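Local coordinates for autoinducer 2-binding protein LsrB (Clostridium saccharobutylicum DSM 13864, PDB 6DSP), which binds the quorum-sensing signal autoinducer-2 between the two lobes of a periplasmic-binding-protein fold, as a receptor of the LsrB family, at residues A[241-252]-A[263-271]. Sequence-based numbering, arbitrary orientation.
Sequences TAKNVTITGFAS and GILTRWGLW. With PAV ((2R,4S)-2-methyl-2,3,3,4-tetrahydroxytetrahydrofuran), chain C.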
loop_
_atom_site.group_PDB
_atom_site.type_symbol
_atom_site.label_atom_id
_atom_site.label_comp_id
_atom_site.label_asym_id
_atom_site.label_seq_id
_atom_site.Cartn_x
_atom_site.Cartn_y
_atom_site.Cartn_z
ATOM N N THR A 241 3.510 -14.394 -21.606
ATOM C CA THR A 241 3.204 -12.985 -21.825
ATOM C C THR A 241 1.793 -12.706 -21.338
ATOM O O THR A 241 1.082 -13.602 -20.841
ATOM C CB THR A 241 3.260 -12.631 -23.311
ATOM O OG1 THR A 241 2.136 -13.246 -23.960
ATOM C CG2 THR A 241 4.553 -13.094 -23.926
ATOM N N ALA A 242 1.392 -11.428 -21.454
ATOM C CA ALA A 242 0.036 -11.020 -21.114
ATOM C C ALA A 242 -1.016 -11.775 -21.928
ATOM O O ALA A 242 -2.180 -11.822 -21.519
ATOM C CB ALA A 242 -0.113 -9.525 -21.378
ATOM N N LYS A 243 -0.638 -12.393 -23.050
ATOM C CA LYS A 243 -1.613 -13.175 -23.797
ATOM C C LYS A 243 -1.899 -14.520 -23.143
ATOM O O LYS A 243 -2.943 -15.127 -23.435
ATOM C CB LYS A 243 -1.132 -13.337 -25.245
ATOM C CG LYS A 243 -1.156 -12.007 -25.979
ATOM C CD LYS A 243 -2.558 -11.378 -25.864
ATOM C CE LYS A 243 -2.849 -10.352 -26.940
ATOM N NZ LYS A 243 -4.158 -9.706 -26.671
ATOM N N ASN A 244 -0.991 -15.020 -22.296
ATOM C CA ASN A 244 -1.158 -16.310 -21.635
ATOM C C ASN A 244 -1.882 -16.201 -20.311
ATOM O O ASN A 244 -2.695 -17.070 -19.990
ATOM C CB ASN A 244 0.208 -16.934 -21.329
ATOM C CG ASN A 244 1.010 -17.208 -22.583
ATOM O OD1 ASN A 244 2.032 -16.580 -22.821
ATOM N ND2 ASN A 244 0.570 -18.175 -23.364
ATOM N N VAL A 245 -1.589 -15.159 -19.534
ATOM C CA VAL A 245 -2.090 -15.045 -18.170
ATOM C C VAL A 245 -2.191 -13.567 -17.839
ATOM O O VAL A 245 -1.405 -12.750 -18.341
ATOM C CB VAL A 245 -1.158 -15.779 -17.179
ATOM C CG1 VAL A 245 0.254 -15.135 -17.157
ATOM C CG2 VAL A 245 -1.764 -15.796 -15.783
ATOM N N THR A 246 -3.177 -13.213 -17.013
ATOM C CA THR A 246 -3.353 -11.823 -16.640
ATOM C C THR A 246 -2.829 -11.594 -15.233
ATOM O O THR A 246 -3.288 -12.221 -14.282
ATOM C CB THR A 246 -4.813 -11.384 -16.735
ATOM O OG1 THR A 246 -5.245 -11.492 -18.116
ATOM C CG2 THR A 246 -4.995 -9.958 -16.220
ATOM N N ILE A 247 -1.864 -10.685 -15.111
ATOM C CA ILE A 247 -1.273 -10.289 -13.841
ATOM C C ILE A 247 -1.566 -8.811 -13.660
ATOM O O ILE A 247 -1.335 -8.020 -14.578
ATOM C CB ILE A 247 0.243 -10.544 -13.859
ATOM C CG1 ILE A 247 0.527 -12.050 -13.934
ATOM C CG2 ILE A 247 0.904 -9.910 -12.611
ATOM C CD1 ILE A 247 1.903 -12.387 -14.462
ATOM N N THR A 248 -2.069 -8.441 -12.484
ATOM C CA THR A 248 -2.228 -7.027 -12.180
ATOM C C THR A 248 -1.949 -6.846 -10.703
ATOM O O THR A 248 -1.669 -7.817 -9.996
ATOM C CB THR A 248 -3.616 -6.498 -12.582
ATOM O OG1 THR A 248 -3.593 -5.067 -12.576
ATOM C CG2 THR A 248 -4.721 -7.031 -11.675
ATOM N N GLY A 249 -1.999 -5.604 -10.232
ATOM C CA GLY A 249 -1.647 -5.349 -8.851
ATOM C C GLY A 249 -1.239 -3.908 -8.672
ATOM O O GLY A 249 -1.574 -3.048 -9.486
ATOM N N PHE A 250 -0.531 -3.662 -7.566
ATOM C CA PHE A 250 -0.080 -2.320 -7.217
ATOM C C PHE A 250 1.446 -2.260 -7.165
ATOM O O PHE A 250 2.075 -3.050 -6.434
ATOM C CB PHE A 250 -0.609 -1.918 -5.838
ATOM C CG PHE A 250 -2.109 -1.671 -5.776
ATOM C CD1 PHE A 250 -2.832 -1.116 -6.865
ATOM C CD2 PHE A 250 -2.790 -1.941 -4.592
ATOM C CE1 PHE A 250 -4.199 -0.861 -6.742
ATOM C CE2 PHE A 250 -4.155 -1.676 -4.462
ATOM C CZ PHE A 250 -4.858 -1.136 -5.544
ATOM N N ALA A 251 2.032 -1.270 -7.849
ATOM C CA ALA A 251 3.464 -1.001 -7.728
ATOM C C ALA A 251 3.740 0.345 -8.364
ATOM O O ALA A 251 3.010 0.786 -9.255
ATOM C CB ALA A 251 4.318 -2.090 -8.398
ATOM N N SER A 252 4.806 1.003 -7.902
ATOM C CA SER A 252 5.201 2.255 -8.523
ATOM C C SER A 252 5.621 1.996 -9.975
ATOM O O SER A 252 6.178 0.943 -10.304
ATOM C CB SER A 252 6.264 2.989 -7.693
ATOM O OG SER A 252 7.340 2.133 -7.318
ATOM N N GLY A 263 5.782 -6.879 -22.721
ATOM C CA GLY A 263 4.520 -7.555 -22.957
ATOM C C GLY A 263 4.124 -8.532 -21.882
ATOM O O GLY A 263 3.266 -9.388 -22.121
ATOM N N ILE A 264 4.712 -8.434 -20.685
ATOM C CA ILE A 264 4.428 -9.417 -19.656
ATOM C C ILE A 264 3.098 -9.117 -18.983
ATOM O O ILE A 264 2.414 -10.047 -18.537
ATOM C CB ILE A 264 5.573 -9.481 -18.610
ATOM C CG1 ILE A 264 6.925 -9.704 -19.289
ATOM C CG2 ILE A 264 5.283 -10.563 -17.559
ATOM C CD1 ILE A 264 6.956 -10.957 -20.134
ATOM N N LEU A 265 2.748 -7.835 -18.824
ATOM C CA LEU A 265 1.444 -7.462 -18.283
ATOM C C LEU A 265 0.968 -6.201 -18.988
ATOM O O LEU A 265 1.762 -5.395 -19.471
ATOM C CB LEU A 265 1.442 -7.255 -16.744
ATOM C CG LEU A 265 1.938 -5.907 -16.199
ATOM C CD1 LEU A 265 1.616 -5.778 -14.702
ATOM C CD2 LEU A 265 3.437 -5.748 -16.401
ATOM N N THR A 266 -0.341 -6.001 -18.953
ATOM C CA THR A 266 -0.952 -4.876 -19.628
ATOM C C THR A 266 -1.177 -3.689 -18.711
ATOM O O THR A 266 -1.084 -2.545 -19.166
ATOM C CB THR A 266 -2.331 -5.326 -20.178
ATOM O OG1 THR A 266 -2.145 -6.467 -21.030
ATOM C CG2 THR A 266 -3.004 -4.208 -20.952
ATOM N N ARG A 267 -1.493 -3.919 -17.434
ATOM C CA ARG A 267 -2.130 -2.877 -16.645
ATOM C C ARG A 267 -1.886 -3.158 -15.171
ATOM O O ARG A 267 -1.991 -4.303 -14.732
ATOM C CB ARG A 267 -3.642 -2.894 -16.944
ATOM C CG ARG A 267 -4.477 -1.941 -16.109
ATOM C CD ARG A 267 -5.954 -2.044 -16.534
ATOM N NE ARG A 267 -6.238 -1.414 -17.819
ATOM C CZ ARG A 267 -6.356 -2.063 -18.984
ATOM N NH1 ARG A 267 -6.180 -3.387 -19.041
ATOM N NH2 ARG A 267 -6.647 -1.379 -20.089
ATOM N N TRP A 268 -1.595 -2.101 -14.414
ATOM C CA TRP A 268 -1.473 -2.186 -12.956
ATOM C C TRP A 268 -1.773 -0.794 -12.435
ATOM O O TRP A 268 -2.003 0.124 -13.218
ATOM C CB TRP A 268 -0.068 -2.687 -12.544
ATOM C CG TRP A 268 1.018 -1.663 -12.715
ATOM C CD1 TRP A 268 1.606 -0.948 -11.721
ATOM C CD2 TRP A 268 1.661 -1.275 -13.937
ATOM N NE1 TRP A 268 2.551 -0.114 -12.241
ATOM C CE2 TRP A 268 2.597 -0.271 -13.606
ATOM C CE3 TRP A 268 1.503 -1.646 -15.289
ATOM C CZ2 TRP A 268 3.385 0.365 -14.568
ATOM C CZ3 TRP A 268 2.301 -1.012 -16.248
ATOM C CH2 TRP A 268 3.225 -0.021 -15.879
ATOM N N GLY A 269 -1.777 -0.627 -11.110
ATOM C CA GLY A 269 -2.129 0.658 -10.545
ATOM C C GLY A 269 -1.257 1.097 -9.387
ATOM O O GLY A 269 -0.460 0.326 -8.832
ATOM N N LEU A 270 -1.461 2.351 -9.005
ATOM C CA LEU A 270 -0.918 2.889 -7.757
ATOM C C LEU A 270 -1.610 4.223 -7.520
ATOM O O LEU A 270 -2.832 4.330 -7.705
ATOM C CB LEU A 270 0.618 3.000 -7.762
ATOM C CG LEU A 270 1.195 2.988 -6.325
ATOM C CD1 LEU A 270 1.234 1.594 -5.698
ATOM C CD2 LEU A 270 2.581 3.642 -6.315
ATOM N N TRP A 271 -0.851 5.215 -7.072
ATOM C CA TRP A 271 -1.317 6.517 -6.603
ATOM C C TRP A 271 -0.022 7.283 -6.341
ATOM O O TRP A 271 1.075 6.721 -6.466
ATOM C CB TRP A 271 -2.172 6.372 -5.314
ATOM C CG TRP A 271 -1.496 5.539 -4.254
ATOM C CD1 TRP A 271 -0.555 5.975 -3.354
ATOM C CD2 TRP A 271 -1.634 4.127 -4.033
ATOM N NE1 TRP A 271 -0.098 4.928 -2.588
ATOM C CE2 TRP A 271 -0.744 3.775 -2.978
ATOM C CE3 TRP A 271 -2.446 3.132 -4.587
ATOM C CZ2 TRP A 271 -0.648 2.467 -2.492
ATOM C CZ3 TRP A 271 -2.340 1.832 -4.102
ATOM C CH2 TRP A 271 -1.437 1.513 -3.065
HETATM O O2 PAV C . 0.479 -2.408 -2.346
HETATM C C2 PAV C . 1.503 -1.629 -1.694
HETATM C C1 PAV C . 2.119 -0.560 -2.623
HETATM O O5 PAV C . 2.655 -2.625 -1.516
HETATM C C5 PAV C . 3.405 -2.180 -0.470
HETATM C C4 PAV C . 2.636 -1.028 0.202
HETATM O O4 PAV C . 2.659 -1.173 1.619
HETATM C C3 PAV C . 1.249 -1.170 -0.433
HETATM O O3 PAV C . 0.604 0.072 -0.485
HETATM O O13 PAV C . 0.485 -2.118 0.279
HETATM O O HOH W 1 -0.053 -10.566 -17.466
HETATM O O HOH W 2 -2.687 -6.525 -16.625
#
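G269 is held through both its backbone groups: its N donates to G249 O (2.9 Å) and its O accepts from A251 N (3.1 Å), the pattern of a single parallel bridge centred on F250. F250 CA leans on the same G269 O with a CA-H...O contact. Two residues earlier on each chain, T248 OG1, turned anti to its own nitrogen (chi1 -166°), gives its proton to R267 O at 2.8 Å from well above that carbonyl's plane. Beyond this the chains part and two waters fill in: water 1 joins V245 O, I247 N and I264 O, and water 2 donates to I247 O and R267 O. At the far end A242 N meets G263 O at 2.8 Å in a nearly straight bond, G263 being the positive-phi residue of the Schellman motif that ends helix 257-261. The buried G249 N has no hydrogen-bond partner in the model. The indole of W268 lies with its edge to A251 O, to which NE1 makes only a weak, bent bond (124°). L270 packs CD1 on F250 CB and CD2 on S252 CA, while its CG covers one face of the W271 ring. W271 in turn points CZ3 at the centre of the F250 face, an edge-to-face pair with planes at 75°. The same indole edge faces PAV O3, 3.4 Å from W271 CZ2, and L270 CD1 nears the ligand carbon C1. Strand 268-270 runs almost exactly parallel to strand 246-249, the edge of a four-stranded parallel sheet, joined by this one bridge; the chain ends bring F250, L270 and W271 to the autoinducer-2 pocket in the interlobe cleft of a periplasmic binding protein.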